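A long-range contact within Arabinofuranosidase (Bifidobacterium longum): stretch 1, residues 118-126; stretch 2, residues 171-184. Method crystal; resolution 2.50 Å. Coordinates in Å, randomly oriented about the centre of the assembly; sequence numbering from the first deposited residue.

Stretch 1 118-126: NYNWEDGIG
Stretch 2 (171-184) TRGLKAALDELEYV

A loop packs against the start of a helix here, burying 554 Å² counted over both sides, with Trp121 as its centrepiece. In stretch 1, Tyr119 and Asn120 are extended (phi/psi -121/131 and -100/113), and residues 121-123 then take helical angles near -65/-23. The turn is tied by Asp123 N to Asn120 O at 3.0 Å and, at the side-chain level, by Asn120 ND2 donating to Asp123 OD2 at 3.2 Å. In stretch 2, Thr171 and Arg172 (-122/-170) lead to Gly173 at the N-cap position, and a regular helix runs from Leu174 onward, its first bond being Ala177 N to Gly173 O at 3.0 Å. The register is set by two CA pairs: Asn118 CA to Thr171 CA at 5.4 Å and Trp121 CA to Glu180 CA at 7.2 Å.

Trp121 points its CA-to-CB bond toward the helix, with chi1 68° (p) and chi2 -90°, and loses 141 Å² to the other stretch, the most of any residue. A flat, broad side chain suits this place because it lies along two successive turns of the helix, from Ala176 to Tyr183. Glu180, with chi1 and chi2 both t, lays its CB 3.7 Å from the centroid of the indole five-membered ring, 13° off the normal, a CH-pi contact over the face. Trp121 CZ2 lies 3.6 Å from Asp179 CB, and Trp121 CH2 lies 3.6 Å from Tyr183 CB. The six-membered ring and the Tyr183 ring meet obliquely, centroids 5.4 Å apart and planes at 52°. Trp121 NE1 sits 3.3 Å from Ala176 O, a carbonyl already accepting from Glu180 N at 2.9 Å; the small Ala176 CB is 4.0 Å from that same NE1.

Tyr183 (chi1 173°, t; chi2 90°) extends the apolar patch to Ile125, whose CD1 is 3.8 Å from Tyr183 CE1. Ile125 is p at chi1 and t at chi2. The Tyr183 hydroxyl is satisfied elsewhere in the structure.

Charge is paired at Arg172, which reaches back to the loop with chi1 -87° (m), chi2 138°, chi3 88° (p) and chi4 74°. Arg172 NH2 forms a salt bridge with Glu122, 2.7 Å to OE1, and donates a weak hydrogen bond to OE2 at 2.8 Å and 143°. Glu122 bends to receive it, chi1 -49° (m) and chi2 91°, so its end comes nearer than its sideways CB suggests. Asn120 CB covers one face of the guanidinium.

Two waters bridge further polar groups of the two stretches. The first donates to Tyr119 O at 2.6 Å and accepts from Trp121 N at 2.9 Å and Arg172 NE at 3.2 Å, thus serving two loop backbone groups and the arginine together. The second donates to Asn120 OD1 at 2.7 Å and lies 2.9 Å from Thr171 OG1. Asn120 (chi1 -47°, m) therefore splits its amide: ND2 braces its own turn, while OD1 reaches stretch 2 through water. Thr171, chi1 62° (p), also brings CG2 to 3.9 Å from Asn118 CB.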

# COMPACT_ATOMS: atom_id res chain seq x y z
N ASN D 118 10.86 10.18 1.85
CA ASN D 118 11.12 9.36 3.04
C ASN D 118 11.13 10.21 4.32
O ASN D 118 11.99 10.05 5.18
CB ASN D 118 12.40 8.53 2.88
CG ASN D 118 13.67 9.35 3.04
OD1 ASN D 118 14.51 9.03 3.89
ND2 ASN D 118 13.82 10.40 2.25
N TYR D 119 10.14 11.09 4.42
CA TYR D 119 10.06 12.05 5.52
C TYR D 119 8.77 11.89 6.32
O TYR D 119 7.68 11.82 5.74
CB TYR D 119 10.18 13.47 4.95
CG TYR D 119 9.99 14.58 5.95
CD1 TYR D 119 10.82 14.72 7.06
CD2 TYR D 119 8.97 15.52 5.78
CE1 TYR D 119 10.64 15.75 7.98
CE2 TYR D 119 8.78 16.55 6.69
CZ TYR D 119 9.62 16.66 7.78
OH TYR D 119 9.43 17.68 8.68
N ASN D 120 8.90 11.83 7.64
CA ASN D 120 7.75 11.78 8.54
C ASN D 120 7.49 13.16 9.12
O ASN D 120 8.30 13.67 9.89
CB ASN D 120 7.98 10.76 9.66
CG ASN D 120 8.52 9.44 9.15
OD1 ASN D 120 7.91 8.80 8.28
ND2 ASN D 120 9.65 9.01 9.69
N TRP D 121 6.36 13.76 8.75
CA TRP D 121 6.10 15.17 9.04
C TRP D 121 5.98 15.50 10.54
O TRP D 121 6.22 16.64 10.94
CB TRP D 121 4.86 15.67 8.27
CG TRP D 121 3.58 15.06 8.73
CD1 TRP D 121 3.00 13.92 8.27
CD2 TRP D 121 2.73 15.56 9.76
NE1 TRP D 121 1.83 13.68 8.94
CE2 TRP D 121 1.64 14.67 9.87
CE3 TRP D 121 2.77 16.67 10.61
CZ2 TRP D 121 0.61 14.85 10.79
CZ3 TRP D 121 1.74 16.86 11.52
CH2 TRP D 121 0.68 15.95 11.60
N GLU D 122 5.61 14.50 11.34
CA GLU D 122 5.50 14.66 12.80
C GLU D 122 6.86 14.77 13.48
O GLU D 122 6.96 15.27 14.60
CB GLU D 122 4.73 13.49 13.43
CG GLU D 122 3.42 13.12 12.76
CD GLU D 122 3.58 12.06 11.68
OE1 GLU D 122 4.57 12.12 10.92
OE2 GLU D 122 2.72 11.16 11.60
N ASP D 123 7.90 14.29 12.80
CA ASP D 123 9.27 14.37 13.32
C ASP D 123 9.76 15.81 13.46
O ASP D 123 10.69 16.08 14.22
CB ASP D 123 10.24 13.58 12.43
CG ASP D 123 10.07 12.08 12.56
OD1 ASP D 123 9.47 11.62 13.56
OD2 ASP D 123 10.56 11.36 11.67
N GLY D 124 9.12 16.72 12.72
CA GLY D 124 9.52 18.12 12.70
C GLY D 124 8.59 19.06 13.45
O GLY D 124 8.72 20.27 13.34
N ILE D 125 7.65 18.49 14.20
CA ILE D 125 6.72 19.29 15.01
C ILE D 125 7.00 19.11 16.50
O ILE D 125 7.75 18.22 16.90
CB ILE D 125 5.22 18.97 14.70
CG1 ILE D 125 4.85 17.55 15.14
CG2 ILE D 125 4.91 19.21 13.23
CD1 ILE D 125 3.37 17.28 15.23
N GLY D 126 6.39 19.97 17.31
CA GLY D 126 6.58 19.93 18.76
C GLY D 126 7.88 20.58 19.19
O GLY D 126 8.56 21.21 18.37
N THR D 171 7.32 6.71 1.08
CA THR D 171 7.20 5.76 2.19
C THR D 171 5.81 5.84 2.84
O THR D 171 5.36 4.89 3.47
CB THR D 171 8.30 5.96 3.28
OG1 THR D 171 8.19 7.26 3.87
CG2 THR D 171 9.69 5.78 2.69
N ARG D 172 5.16 6.99 2.67
CA ARG D 172 3.82 7.23 3.22
C ARG D 172 2.81 7.60 2.13
O ARG D 172 3.11 7.46 0.94
CB ARG D 172 3.89 8.32 4.30
CG ARG D 172 4.21 7.75 5.66
CD ARG D 172 5.21 8.59 6.42
NE ARG D 172 4.60 9.67 7.20
CZ ARG D 172 3.93 9.50 8.34
NH1 ARG D 172 3.73 8.29 8.84
NH2 ARG D 172 3.44 10.55 8.97
N GLY D 173 1.62 8.04 2.54
CA GLY D 173 0.56 8.38 1.60
C GLY D 173 -0.66 9.03 2.21
O GLY D 173 -0.56 10.03 2.93
N LEU D 174 -1.83 8.46 1.91
CA LEU D 174 -3.12 9.08 2.18
C LEU D 174 -3.36 9.49 3.63
O LEU D 174 -3.69 10.65 3.90
CB LEU D 174 -4.26 8.17 1.69
CG LEU D 174 -5.71 8.55 2.01
CD1 LEU D 174 -6.08 9.87 1.37
CD2 LEU D 174 -6.65 7.46 1.56
N LYS D 175 -3.20 8.55 4.55
CA LYS D 175 -3.54 8.79 5.95
C LYS D 175 -2.70 9.91 6.56
O LYS D 175 -3.23 10.78 7.25
CB LYS D 175 -3.42 7.51 6.78
CG LYS D 175 -4.03 7.61 8.17
CD LYS D 175 -3.57 6.47 9.06
CE LYS D 175 -4.11 6.62 10.47
NZ LYS D 175 -3.35 7.63 11.26
N ALA D 176 -1.39 9.91 6.27
CA ALA D 176 -0.49 10.95 6.77
C ALA D 176 -0.78 12.31 6.13
O ALA D 176 -0.66 13.34 6.79
CB ALA D 176 0.96 10.55 6.54
N ALA D 177 -1.16 12.29 4.86
CA ALA D 177 -1.53 13.51 4.14
C ALA D 177 -2.72 14.21 4.80
O ALA D 177 -2.70 15.42 4.99
CB ALA D 177 -1.82 13.21 2.68
N LEU D 178 -3.73 13.43 5.17
CA LEU D 178 -4.91 13.95 5.86
C LEU D 178 -4.62 14.37 7.30
O LEU D 178 -5.24 15.31 7.82
CB LEU D 178 -6.07 12.95 5.82
CG LEU D 178 -6.64 12.61 4.43
CD1 LEU D 178 -7.64 11.46 4.52
CD2 LEU D 178 -7.29 13.83 3.77
N ASP D 179 -3.69 13.67 7.95
CA ASP D 179 -3.25 14.04 9.30
C ASP D 179 -2.55 15.40 9.31
O ASP D 179 -2.87 16.25 10.15
CB ASP D 179 -2.35 12.95 9.90
CG ASP D 179 -3.11 11.67 10.27
OD1 ASP D 179 -4.36 11.65 10.24
OD2 ASP D 179 -2.44 10.66 10.59
N GLU D 180 -1.62 15.61 8.38
CA GLU D 180 -0.90 16.89 8.27
C GLU D 180 -1.82 18.04 7.88
O GLU D 180 -1.65 19.16 8.35
CB GLU D 180 0.27 16.79 7.29
CG GLU D 180 1.07 18.09 7.17
CD GLU D 180 2.46 17.90 6.58
OE1 GLU D 180 2.62 17.15 5.59
OE2 GLU D 180 3.40 18.54 7.11
N LEU D 181 -2.79 17.75 7.01
CA LEU D 181 -3.79 18.73 6.60
C LEU D 181 -4.60 19.24 7.79
O LEU D 181 -4.78 20.45 7.97
CB LEU D 181 -4.71 18.12 5.53
CG LEU D 181 -5.95 18.89 5.05
CD1 LEU D 181 -5.58 20.22 4.40
CD2 LEU D 181 -6.74 18.03 4.10
N GLU D 182 -5.06 18.31 8.61
CA GLU D 182 -5.80 18.61 9.83
C GLU D 182 -4.94 19.38 10.84
O GLU D 182 -5.40 20.33 11.45
CB GLU D 182 -6.33 17.32 10.45
CG GLU D 182 -7.24 17.48 11.65
CD GLU D 182 -7.77 16.14 12.16
OE1 GLU D 182 -7.68 15.13 11.43
OE2 GLU D 182 -8.30 16.10 13.29
N TYR D 183 -3.68 18.95 10.99
CA TYR D 183 -2.76 19.59 11.93
C TYR D 183 -2.46 21.03 11.53
O TYR D 183 -2.42 21.93 12.37
CB TYR D 183 -1.44 18.81 12.02
CG TYR D 183 -0.37 19.50 12.84
CD1 TYR D 183 -0.27 19.29 14.21
CD2 TYR D 183 0.53 20.38 12.24
CE1 TYR D 183 0.70 19.93 14.97
CE2 TYR D 183 1.51 21.03 12.99
CZ TYR D 183 1.58 20.79 14.35
OH TYR D 183 2.54 21.43 15.10
N VAL D 184 -2.26 21.23 10.23
CA VAL D 184 -1.83 22.51 9.71
C VAL D 184 -2.97 23.53 9.53
O VAL D 184 -2.76 24.73 9.71
CB VAL D 184 -1.02 22.30 8.40
CG1 VAL D 184 -1.93 22.27 7.18
CG2 VAL D 184 0.03 23.37 8.24
O HOH W 1 5.28 12.68 6.30
O HOH W 2 9.47 7.69 6.38